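Local coordinates for protein putative TetR-family transcriptional regulator (Streptomyces coelicolor, PDB 2HXO) that probably binds cis-regulatory DNA as a dimer and regulates transcription as a TetR-type factor, at residues Val26-Thr31 against Arg35-Arg40; Ala74-Gly79 against Arg92-Gly97; Asp100-His105 against Gly162-Asn167; Arg134-Met139 against Phe147-Ala152; Glu192-Asp195 against Phe201-Ala204. All coordinates share one frame; numbering follows the deposited sequence.

Overall arrangement
Contact 1 is a buried leucine cluster in the DNA-binding part of the chain; contact 2 joins the helix leading out of it to the helical body, and contacts 3 to 5 lie in that body or at its edge. Contacts 2 and 3 share helix 87-104 and touch through Ala-75 and Ala-101: the former is a close glycine-alanine approach, the latter more polar and partly exposed. Contacts 3 and 4 both use helix 146-166, yet contact 4 is buried and largely apolar. A probable hydrogen bond between Asp-30 and His-105 links contacts 1 and 3. Contact 5, its centre about 32 Å from the centre of the chain, sets an arginine against loop backbone. Contacts 3 to 5 touch the second subunit.

Contact 1. Residues Val26-Thr31 against Arg35-Arg40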
# COMPACT_ATOMS: atom_id res chain seq x y z
N VAL A 26 11.56 -19.59 4.29
CA VAL A 26 11.99 -18.34 3.67
C VAL A 26 12.69 -18.63 2.33
O VAL A 26 12.35 -18.03 1.30
CB VAL A 26 12.96 -17.56 4.60
CG1 VAL A 26 13.50 -16.33 3.87
CG2 VAL A 26 12.24 -17.14 5.88
N GLU A 27 13.65 -19.55 2.35
CA GLU A 27 14.38 -19.92 1.14
C GLU A 27 13.39 -20.34 0.06
O GLU A 27 13.50 -19.94 -1.10
CB GLU A 27 15.33 -21.09 1.43
CG GLU A 27 16.33 -20.81 2.52
CD GLU A 27 17.18 -22.03 2.86
OE1 GLU A 27 16.60 -23.09 3.20
OE2 GLU A 27 18.42 -21.92 2.78
N LEU A 28 12.42 -21.16 0.44
CA LEU A 28 11.41 -21.62 -0.49
C LEU A 28 10.55 -20.46 -0.96
O LEU A 28 10.26 -20.34 -2.15
CB LEU A 28 10.52 -22.69 0.18
CG LEU A 28 11.20 -24.02 0.51
CD1 LEU A 28 10.24 -24.92 1.28
CD2 LEU A 28 11.65 -24.70 -0.79
N LEU A 29 10.15 -19.59 -0.04
CA LEU A 29 9.33 -18.45 -0.40
C LEU A 29 10.06 -17.55 -1.40
O LEU A 29 9.44 -16.97 -2.29
CB LEU A 29 8.94 -17.65 0.85
CG LEU A 29 7.81 -18.23 1.71
CD1 LEU A 29 7.66 -17.43 2.98
CD2 LEU A 29 6.51 -18.23 0.92
N ASP A 30 11.38 -17.47 -1.25
CA ASP A 30 12.20 -16.65 -2.13
C ASP A 30 12.33 -17.23 -3.53
O ASP A 30 12.35 -16.50 -4.52
CB ASP A 30 13.60 -16.48 -1.53
CG ASP A 30 13.61 -15.59 -0.29
OD1 ASP A 30 14.64 -15.55 0.40
OD2 ASP A 30 12.59 -14.92 -0.03
N THR A 31 12.39 -18.56 -3.61
CA THR A 31 12.55 -19.26 -4.88
C THR A 31 11.25 -19.71 -5.56
O THR A 31 11.00 -19.36 -6.71
CB THR A 31 13.45 -20.50 -4.71
OG1 THR A 31 12.84 -21.38 -3.75
CG2 THR A 31 14.83 -20.09 -4.20
N ARG A 35 2.81 -20.43 -3.09
CA ARG A 35 2.30 -21.67 -3.66
C ARG A 35 3.36 -22.77 -3.63
O ARG A 35 3.03 -23.95 -3.49
CB ARG A 35 1.84 -21.45 -5.10
CG ARG A 35 0.43 -20.89 -5.24
CD ARG A 35 -0.62 -21.99 -5.08
NE ARG A 35 -1.98 -21.50 -5.33
CZ ARG A 35 -3.04 -22.29 -5.51
NH1 ARG A 35 -2.91 -23.61 -5.49
NH2 ARG A 35 -4.23 -21.75 -5.73
N GLY A 36 4.62 -22.38 -3.76
CA GLY A 36 5.71 -23.34 -3.75
C GLY A 36 6.06 -23.82 -2.35
O GLY A 36 6.88 -24.73 -2.19
N LEU A 37 5.46 -23.20 -1.34
CA LEU A 37 5.72 -23.60 0.04
C LEU A 37 4.76 -24.72 0.41
O LEU A 37 3.60 -24.47 0.77
CB LEU A 37 5.53 -22.41 0.99
CG LEU A 37 5.81 -22.75 2.46
CD1 LEU A 37 7.28 -23.10 2.64
CD2 LEU A 37 5.44 -21.57 3.35
N THR A 38 5.25 -25.95 0.30
CA THR A 38 4.47 -27.15 0.59
C THR A 38 5.12 -28.05 1.63
O THR A 38 6.30 -27.91 1.96
CB THR A 38 4.23 -27.99 -0.70
OG1 THR A 38 5.49 -28.39 -1.26
CG2 THR A 38 3.46 -27.17 -1.74
N PHE A 39 4.33 -28.99 2.14
CA PHE A 39 4.78 -29.95 3.14
C PHE A 39 6.00 -30.72 2.63
O PHE A 39 7.02 -30.80 3.31
CB PHE A 39 3.64 -30.93 3.43
CG PHE A 39 3.89 -31.86 4.58
CD1 PHE A 39 3.84 -31.41 5.89
CD2 PHE A 39 4.13 -33.22 4.34
CE1 PHE A 39 4.00 -32.29 6.96
CE2 PHE A 39 4.30 -34.11 5.40
CZ PHE A 39 4.23 -33.65 6.72
N ARG A 40 5.87 -31.28 1.43
CA ARG A 40 6.96 -32.05 0.83
C ARG A 40 8.20 -31.20 0.60
O ARG A 40 9.31 -31.60 0.95
CB ARG A 40 6.49 -32.65 -0.50
CG ARG A 40 5.94 -31.62 -1.47
CD ARG A 40 5.47 -32.23 -2.78
NE ARG A 40 4.32 -33.12 -2.62
CZ ARG A 40 3.62 -33.64 -3.64
NH1 ARG A 40 3.96 -33.35 -4.89
NH2 ARG A 40 2.59 -34.45 -3.40
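Leu-28 meets Leu-37 across the short loop that follows helix 18-31, and its side chain can be followed outward from the helix. CB is already in touch, 4.1 Å from Leu-37 CD1. CG lies anti to the carbonyl carbon (chi1 -68°), a torsion that sets it beside the backbone N and directs the branch toward Leu-37. From there CD1 makes the closest approach of the contact, 3.7 Å to Leu-37 CD1, while the side chain as a whole also packs on Ala-41 and Arg-45 of helix 39-46. The two leucines cross at about a right angle, with a single methyl of Leu-37 held against both the root and the tip of Leu-28. The other methyl of Leu-37 serves a second partner: CD2 lies 4.3 Å from Leu-29 CD2. Branched, flexible leucines suit this place, because one residue can offer separate methyls to two neighbours. The arrangement belongs to the small helical DNA-binding domain of TetR proteins, in which helix 18-31 packs against the predicted helix-turn-helix that opens around Thr-38. That threonine is the N-cap of helix 39-46, its OG1 accepting from Ala-41 N, a role for which a short hydroxyl side chain is well made. Helix 60-76 adds to the same apolar cluster through Leu-64, which touches both Leu-29 and Leu-37. On another face of helix 18-31, Asp-30 OD2 accepts hydrogen bonds from His-105 ND1 and Trp-107 NE1, tying the domain to the helical body.

Contact 2. Residues Ala74-Gly79 against Arg92-Gly97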
# COMPACT_ATOMS: atom_id res chain seq x y z
N ALA A 74 14.71 -9.29 11.68
CA ALA A 74 16.12 -9.25 11.29
C ALA A 74 16.47 -7.97 10.55
O ALA A 74 17.51 -7.37 10.80
CB ALA A 74 16.46 -10.48 10.43
N ALA A 75 15.59 -7.55 9.64
CA ALA A 75 15.84 -6.35 8.86
C ALA A 75 15.78 -5.06 9.68
O ALA A 75 16.67 -4.21 9.60
CB ALA A 75 14.86 -6.27 7.71
N VAL A 76 14.72 -4.93 10.48
CA VAL A 76 14.53 -3.74 11.29
C VAL A 76 15.59 -3.52 12.36
O VAL A 76 15.95 -2.38 12.65
CB VAL A 76 13.14 -3.77 11.97
CG1 VAL A 76 13.03 -2.65 12.99
CG2 VAL A 76 12.06 -3.64 10.92
N THR A 77 16.10 -4.60 12.94
CA THR A 77 17.11 -4.47 13.98
C THR A 77 18.52 -4.66 13.43
O THR A 77 19.50 -4.61 14.17
CB THR A 77 16.86 -5.49 15.13
OG1 THR A 77 16.80 -6.82 14.60
CG2 THR A 77 15.54 -5.19 15.84
N ALA A 78 18.60 -4.86 12.12
CA ALA A 78 19.87 -5.08 11.42
C ALA A 78 20.91 -3.98 11.60
O ALA A 78 21.67 -3.98 12.57
CB ALA A 78 19.61 -5.29 9.92
N GLY A 79 20.95 -3.05 10.65
CA GLY A 79 21.91 -1.96 10.69
C GLY A 79 22.13 -1.36 12.06
O GLY A 79 21.29 -1.53 12.95
N ARG A 92 12.81 6.31 10.39
CA ARG A 92 13.36 6.06 9.06
C ARG A 92 14.08 4.72 8.99
O ARG A 92 13.97 4.02 7.98
CB ARG A 92 14.32 7.17 8.66
CG ARG A 92 13.62 8.46 8.30
CD ARG A 92 14.65 9.52 7.88
NE ARG A 92 14.02 10.81 7.84
CZ ARG A 92 14.11 11.72 8.81
NH1 ARG A 92 14.82 11.47 9.90
NH2 ARG A 92 13.42 12.84 8.71
N ALA A 93 14.80 4.36 10.05
CA ALA A 93 15.52 3.09 10.08
C ALA A 93 14.49 1.96 10.05
O ALA A 93 14.69 0.95 9.38
CB ALA A 93 16.39 2.98 11.33
N VAL A 94 13.39 2.12 10.78
CA VAL A 94 12.37 1.09 10.77
C VAL A 94 11.79 0.95 9.37
O VAL A 94 11.66 -0.15 8.86
CB VAL A 94 11.22 1.41 11.73
CG1 VAL A 94 10.09 0.39 11.52
CG2 VAL A 94 11.71 1.35 13.16
N ALA A 95 11.46 2.08 8.75
CA ALA A 95 10.88 2.09 7.40
C ALA A 95 11.83 1.52 6.34
O ALA A 95 11.41 0.76 5.46
CB ALA A 95 10.45 3.52 7.04
N LEU A 96 13.11 1.89 6.39
CA LEU A 96 14.07 1.37 5.42
C LEU A 96 14.27 -0.12 5.63
O LEU A 96 14.44 -0.87 4.67
CB LEU A 96 15.42 2.08 5.55
CG LEU A 96 15.40 3.52 5.06
CD1 LEU A 96 16.78 4.15 5.28
CD2 LEU A 96 15.00 3.55 3.58
N GLY A 97 14.24 -0.56 6.89
CA GLY A 97 14.37 -1.97 7.18
C GLY A 97 13.23 -2.68 6.47
O GLY A 97 13.45 -3.70 5.81
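Ala-75 comes first in the touching part of 74-79, and its lone methyl points at the opposite helix. CB lies 3.5 Å from Gly-97 O and 4.1 Å from Gly-97 C, packing on backbone because Gly-97 has no side chain to come between. Alanine suits the spot because a bare methyl can rest on the glycine backbone. Val-76 follows, and here the backbones themselves are near: its CA is 4.5 Å from Gly-97 CA. The geometry is consistent with a need for glycine, since a beta-carbon built on Gly-97 would fall only 3.0 Å from Val-76 CA and 3.2 Å from Ala-75 O. The valine spreads its two methyls along the partner helix. With CG1 trans to the backbone nitrogen (chi1 171°), that methyl is directed to Val-94 CG2 at 4.2 Å, while CG2 rests 4.1 Å from Val-94 O. A beta-branched residue can thus cover a side chain and a carbonyl at once. Beyond Val-76 the chain leaves the contact, and Thr-77 OG1 turns back to bond to Thr-73 O. Helix 60-76, which leads out of the DNA-binding domain, is in this way laid on helix 87-104 of the TetR body. The latter is covered on other sides by helix 124-138, where Val-94 touches Ser-131 and Leu-132, and by helix 214-230, where Ala-95 and Leu-96 lie on Phe-218 and Arg-92 NE bonds to Thr-223.

Contact 3. Residues Asp100-His105 against Gly162-Asn167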
# COMPACT_ATOMS: atom_id res chain seq x y z
N ASP A 100 13.74 -2.36 2.48
CA ASP A 100 14.77 -3.26 1.99
C ASP A 100 14.36 -4.72 2.11
O ASP A 100 14.69 -5.54 1.24
CB ASP A 100 16.09 -3.02 2.75
CG ASP A 100 16.71 -1.67 2.43
OD1 ASP A 100 16.40 -1.11 1.35
OD2 ASP A 100 17.52 -1.17 3.24
N ALA A 101 13.65 -5.06 3.18
CA ALA A 101 13.21 -6.44 3.36
C ALA A 101 12.21 -6.85 2.28
O ALA A 101 12.33 -7.94 1.72
CB ALA A 101 12.59 -6.62 4.76
N THR A 102 11.24 -6.00 1.97
CA THR A 102 10.25 -6.36 0.95
C THR A 102 10.89 -6.37 -0.43
O THR A 102 10.35 -6.90 -1.40
CB THR A 102 9.06 -5.39 0.95
OG1 THR A 102 9.47 -4.14 0.39
CG2 THR A 102 8.56 -5.16 2.37
N GLU A 103 12.08 -5.79 -0.51
CA GLU A 103 12.82 -5.72 -1.76
C GLU A 103 13.62 -7.01 -1.93
O GLU A 103 13.76 -7.53 -3.04
CB GLU A 103 13.74 -4.49 -1.72
CG GLU A 103 14.69 -4.34 -2.89
CD GLU A 103 15.04 -2.88 -3.14
OE1 GLU A 103 14.21 -2.18 -3.77
OE2 GLU A 103 16.12 -2.43 -2.70
N ALA A 104 14.13 -7.52 -0.82
CA ALA A 104 14.91 -8.75 -0.84
C ALA A 104 13.97 -9.97 -0.87
O ALA A 104 14.35 -11.04 -1.37
CB ALA A 104 15.81 -8.82 0.38
N HIS A 105 12.76 -9.79 -0.35
CA HIS A 105 11.77 -10.86 -0.31
C HIS A 105 10.43 -10.35 -0.85
O HIS A 105 9.59 -9.85 -0.09
CB HIS A 105 11.59 -11.35 1.13
CG HIS A 105 12.85 -11.84 1.78
ND1 HIS A 105 13.28 -13.10 2.05
CD2 HIS A 105 13.81 -11.00 2.28
CE1 HIS A 105 14.48 -12.98 2.71
NE2 HIS A 105 14.77 -11.70 2.84
N GLY A 162 4.93 -1.48 -0.75
CA GLY A 162 4.10 -2.40 -1.49
C GLY A 162 4.24 -2.18 -2.99
O GLY A 162 4.39 -3.13 -3.75
N GLN A 163 4.20 -0.91 -3.40
CA GLN A 163 4.34 -0.57 -4.81
C GLN A 163 5.75 -0.92 -5.27
O GLN A 163 5.94 -1.39 -6.39
CB GLN A 163 4.07 0.92 -5.01
CG GLN A 163 3.89 1.35 -6.47
CD GLN A 163 2.87 0.49 -7.22
OE1 GLN A 163 1.86 0.04 -6.65
NE2 GLN A 163 3.11 0.26 -8.51
N ASN A 164 6.73 -0.68 -4.41
CA ASN A 164 8.11 -0.99 -4.74
C ASN A 164 8.27 -2.49 -5.04
O ASN A 164 8.96 -2.87 -5.99
CB ASN A 164 9.03 -0.60 -3.59
CG ASN A 164 10.44 -1.14 -3.76
OD1 ASN A 164 11.12 -0.80 -4.73
ND2 ASN A 164 10.87 -1.98 -2.82
N ALA A 165 7.64 -3.34 -4.23
CA ALA A 165 7.70 -4.78 -4.43
C ALA A 165 7.15 -5.14 -5.82
O ALA A 165 7.70 -6.01 -6.51
CB ALA A 165 6.90 -5.51 -3.36
N ALA A 166 6.08 -4.47 -6.22
CA ALA A 166 5.46 -4.70 -7.52
C ALA A 166 6.43 -4.32 -8.64
O ALA A 166 6.63 -5.09 -9.59
CB ALA A 166 4.17 -3.91 -7.64
N ASN A 167 7.04 -3.14 -8.53
CA ASN A 167 8.00 -2.68 -9.53
C ASN A 167 9.12 -1.85 -8.88
O ASN A 167 10.27 -2.33 -8.86
CB ASN A 167 7.30 -1.86 -10.63
CG ASN A 167 6.98 -0.43 -10.19
OD1 ASN A 167 6.32 -0.21 -9.18
ND2 ASN A 167 7.43 0.54 -10.98
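Extended first torsions bring the ends of Glu-103 and Asn-164 together across the gap between helices: in each, CG stands trans to the main-chain nitrogen (chi1 169° in the asparagine), and the polar end is carried toward the other helix. Those helices belong to the all-helical core of the TetR C-terminal domain, and the segments run nearly parallel, 25° apart, with axes 9.1 Å from each other. Asn-164 ND2 donates a weak hydrogen bond to Glu-103 OE1 at 3.5 Å. The two side chains cross at about a right angle, and the carboxylate and amide planes are turned 61° against each other. OE1 is just as far from Asn-164 OD1, another acceptor, which fits a weak bond on the more exposed side of the contact. ND2 also lies 4.0 Å from Glu-103 CB, giving the amide an apolar rest. Placing a leucine at Asn-164 would probably leave Glu-103 OE1 without its amide donor and set the carboxylate free to turn. More deeply buried, Thr-102 has its hydroxyl satisfied by Trp-99 O of its own helix, an economical way to house a polar group, and its side chain touches Leu-108. Behind Asn-164 the helix faces the second subunit, where Gln-163 NE2 bonds to Ala-113 O of that chain. At Ala-165 a methyl suffices: its CB sits 4.2 Å from Thr-102 O and also touches Ala-109.

Contact 4. Residues Arg134-Met139 against Phe147-Ala152; sequences RQVQAM and FTASSA
Val-136 carries the whole of this contact from its side, a single buried side chain set against Ala-149 and Ser-150. Both of its methyls are engaged. CG1 lies 3.9 Å from Ala-149 CB, and CG2, placed trans to the carbonyl carbon by chi1 163° of the valine, reaches the same CB at 4.1 Å and Ser-150 OG at 3.8 Å. Alanine and serine are apt here because their short side chains let a branched residue sit close to the helix. The serine hydroxyl is not stranded by its apolar neighbour, for OG bonds to Trp-146 O one turn earlier. A similar economy is seen further along, where Ser-151 OG donates to Phe-147 O at 3.0 Å, coming from above the carbonyl plane, while Ser-151 N reaches the same oxygen from the opposite face. The hydroxyl oxygen also lies over the centre of the Phe-147 ring. By contrast, the far side of 134-139 is more exposed and does not meet 147-152: Arg-134 NE forms a salt bridge with Glu-130 OE2 of its own helix, Ala-138 touches Pro-87, and Arg-134 packs on Ala-198 of the second subunit. Helices 124-138 and 146-166 follow each other in the TetR body. Around them, helix 87-104 receives Gln-135, and helix 214-230 receives Ala-149 and the selenomethionine at Met-139. The second subunit closes another side: its His-212 meets the Phe-147 ring edge-to-face.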
# COMPACT_ATOMS: atom_id res chain seq x y z
N ARG A 134 6.88 4.15 20.06
CA ARG A 134 7.83 4.71 21.02
C ARG A 134 8.45 6.00 20.49
O ARG A 134 8.72 6.92 21.26
CB ARG A 134 8.95 3.70 21.34
CG ARG A 134 8.49 2.49 22.14
CD ARG A 134 9.66 1.61 22.54
NE ARG A 134 9.22 0.34 23.11
CZ ARG A 134 10.04 -0.59 23.59
NH1 ARG A 134 11.36 -0.38 23.57
NH2 ARG A 134 9.55 -1.73 24.07
N GLN A 135 8.68 6.06 19.18
CA GLN A 135 9.26 7.24 18.57
C GLN A 135 8.22 8.37 18.52
O GLN A 135 8.56 9.53 18.71
CB GLN A 135 9.79 6.90 17.18
CG GLN A 135 10.84 5.76 17.20
CD GLN A 135 11.94 5.97 18.26
OE1 GLN A 135 12.40 7.09 18.49
NE2 GLN A 135 12.35 4.89 18.90
N VAL A 136 6.97 8.01 18.29
CA VAL A 136 5.88 8.98 18.25
C VAL A 136 5.75 9.61 19.63
O VAL A 136 5.57 10.82 19.76
CB VAL A 136 4.55 8.29 17.85
CG1 VAL A 136 3.37 9.17 18.19
CG2 VAL A 136 4.57 8.00 16.35
N GLN A 137 5.83 8.80 20.67
CA GLN A 137 5.76 9.32 22.03
C GLN A 137 6.97 10.22 22.29
O GLN A 137 6.84 11.30 22.86
CB GLN A 137 5.76 8.19 23.06
CG GLN A 137 4.68 7.15 22.88
CD GLN A 137 4.70 6.10 23.98
OE1 GLN A 137 5.67 5.37 24.14
NE2 GLN A 137 3.62 6.05 24.76
N ALA A 138 8.15 9.79 21.86
CA ALA A 138 9.35 10.60 22.08
C ALA A 138 9.22 11.95 21.36
O ALA A 138 9.84 12.94 21.76
CB ALA A 138 10.59 9.85 21.58
N MSE A 139 8.41 11.99 20.31
CA MSE A 139 8.21 13.22 19.56
C MSE A 139 7.24 14.19 20.24
O MSE A 139 6.95 15.27 19.73
CB MSE A 139 7.72 12.89 18.15
CG MSE A 139 8.80 12.39 17.24
SE MSE A 139 8.19 11.61 15.59
CE MSE A 139 7.56 13.19 14.72
N PHE A 147 -2.05 6.36 18.30
CA PHE A 147 -2.43 5.33 17.35
C PHE A 147 -2.58 5.90 15.95
O PHE A 147 -2.17 5.28 14.96
CB PHE A 147 -3.73 4.65 17.75
CG PHE A 147 -4.01 3.39 16.96
CD1 PHE A 147 -3.07 2.35 16.93
CD2 PHE A 147 -5.18 3.26 16.22
CE1 PHE A 147 -3.29 1.19 16.16
CE2 PHE A 147 -5.41 2.11 15.44
CZ PHE A 147 -4.46 1.07 15.42
N THR A 148 -3.16 7.09 15.87
CA THR A 148 -3.36 7.74 14.58
C THR A 148 -2.01 7.96 13.89
O THR A 148 -1.81 7.57 12.74
CB THR A 148 -4.08 9.10 14.76
OG1 THR A 148 -5.34 8.89 15.41
CG2 THR A 148 -4.34 9.74 13.42
N ALA A 149 -1.08 8.59 14.61
CA ALA A 149 0.24 8.87 14.06
C ALA A 149 0.96 7.58 13.66
O ALA A 149 1.53 7.48 12.57
CB ALA A 149 1.06 9.64 15.07
N SER A 150 0.91 6.58 14.52
CA SER A 150 1.57 5.31 14.25
C SER A 150 0.99 4.58 13.05
O SER A 150 1.74 4.04 12.23
CB SER A 150 1.50 4.41 15.47
OG SER A 150 2.24 4.98 16.53
N SER A 151 -0.34 4.56 12.96
CA SER A 151 -1.04 3.90 11.86
C SER A 151 -0.76 4.58 10.54
O SER A 151 -0.66 3.92 9.51
CB SER A 151 -2.55 3.89 12.09
OG SER A 151 -2.90 3.03 13.16
N ALA A 152 -0.65 5.91 10.57
CA ALA A 152 -0.37 6.66 9.35
C ALA A 152 1.01 6.28 8.82
O ALA A 152 1.17 6.02 7.62
CB ALA A 152 -0.43 8.17 9.61

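Contact 5. Residues Glu192-Asp195 against Phe201-Ala204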
# COMPACT_ATOMS: atom_id res chain seq x y z
N GLU A 192 5.37 12.67 -21.48
CA GLU A 192 5.77 13.83 -22.26
C GLU A 192 4.96 13.92 -23.55
O GLU A 192 5.11 14.87 -24.32
CB GLU A 192 7.27 13.77 -22.57
CG GLU A 192 8.14 14.23 -21.41
CD GLU A 192 9.62 13.99 -21.63
OE1 GLU A 192 10.42 14.54 -20.85
OE2 GLU A 192 9.97 13.25 -22.57
N GLY A 193 4.11 12.93 -23.78
CA GLY A 193 3.27 12.91 -24.97
C GLY A 193 1.86 13.40 -24.64
O GLY A 193 1.04 13.61 -25.54
N LEU A 194 1.58 13.58 -23.36
CA LEU A 194 0.28 14.05 -22.93
C LEU A 194 0.09 15.49 -23.40
O LEU A 194 1.07 16.23 -23.51
CB LEU A 194 0.16 13.97 -21.40
CG LEU A 194 0.13 12.55 -20.83
CD1 LEU A 194 0.24 12.57 -19.32
CD2 LEU A 194 -1.16 11.87 -21.26
N ASP A 195 -1.14 15.87 -23.68
CA ASP A 195 -1.41 17.23 -24.13
C ASP A 195 -0.98 18.23 -23.06
O ASP A 195 -1.36 18.11 -21.90
CB ASP A 195 -2.90 17.38 -24.44
CG ASP A 195 -3.22 18.71 -25.10
OD1 ASP A 195 -3.42 19.71 -24.37
OD2 ASP A 195 -3.27 18.75 -26.35
N PHE A 201 0.46 20.17 -15.20
CA PHE A 201 1.30 19.71 -14.10
C PHE A 201 2.17 18.53 -14.50
O PHE A 201 3.39 18.57 -14.36
CB PHE A 201 0.44 19.29 -12.90
CG PHE A 201 1.24 18.68 -11.79
CD1 PHE A 201 1.89 19.49 -10.86
CD2 PHE A 201 1.42 17.30 -11.72
CE1 PHE A 201 2.72 18.93 -9.89
CE2 PHE A 201 2.24 16.73 -10.76
CZ PHE A 201 2.90 17.55 -9.84
N THR A 202 1.53 17.47 -14.97
CA THR A 202 2.23 16.25 -15.37
C THR A 202 3.30 16.56 -16.40
O THR A 202 4.40 16.01 -16.35
CB THR A 202 1.24 15.20 -15.95
OG1 THR A 202 0.16 14.98 -15.02
CG2 THR A 202 1.94 13.88 -16.20
N ARG A 203 2.99 17.47 -17.32
CA ARG A 203 3.94 17.85 -18.35
C ARG A 203 5.12 18.61 -17.74
O ARG A 203 6.27 18.44 -18.16
CB ARG A 203 3.25 18.70 -19.42
CG ARG A 203 3.94 18.67 -20.77
CD ARG A 203 4.15 17.23 -21.24
NE ARG A 203 5.26 17.16 -22.20
CZ ARG A 203 5.22 17.66 -23.43
NH1 ARG A 203 4.11 18.26 -23.86
NH2 ARG A 203 6.29 17.58 -24.21
N ALA A 204 4.84 19.42 -16.72
CA ALA A 204 5.87 20.20 -16.05
C ALA A 204 6.88 19.33 -15.29
O ALA A 204 8.05 19.70 -15.15
CB ALA A 204 5.22 21.18 -15.08
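Backbone polarity dominates where Arg-203 meets Glu-192. The carbonyl oxygen of Glu-192 lies over one face of the guanidinium, 2.9 Å from Arg-203 CZ, a tight approach. Although the same oxygen is 3.0 Å from Arg-203 NH2, the angle is poor and no hydrogen bond forms, as expected when an acceptor sits above a flat group whose N-H bonds point outward in its plane. The attraction is probably electrostatic, between a partial negative charge and the delocalised cation. A second carbonyl, Leu-194 O, approaches Arg-203 NH1 obliquely at 3.7 Å. Arginine can do this because its long chain bends: chi2 of 53° folds it back, bringing CD to 3.9 Å from Glu-192 CA. Of ionic interactions there is little, as Glu-192 OE2 stays 5.9 Å from Arg-203 NH2 and has a long, weak pairing with Arg-210. With an alanine in place of Arg-203, the Glu-192 carbonyl would probably lose the cation it lies against, and a gap would open beside the loop. Apolar contact is supplied by Leu-194, whose CD1 touches Thr-202 CG2 at 3.8 Å. Threonine serves two ends here, a methyl for the leucine and a hydroxyl bonded elsewhere. Asp-195 steadies the following turn, OD1 accepting from Asp-197 N and Ala-198 N. Together these contacts fold the loop after helix 182-191 back on helix 200-205, an outlying part of the TetR C-terminal domain: Thr-202 N bonds to Glu-130 OE2 of the second subunit, and Leu-194 packs on Pro-126 of that subunit, consistent with the dimeric build of the family.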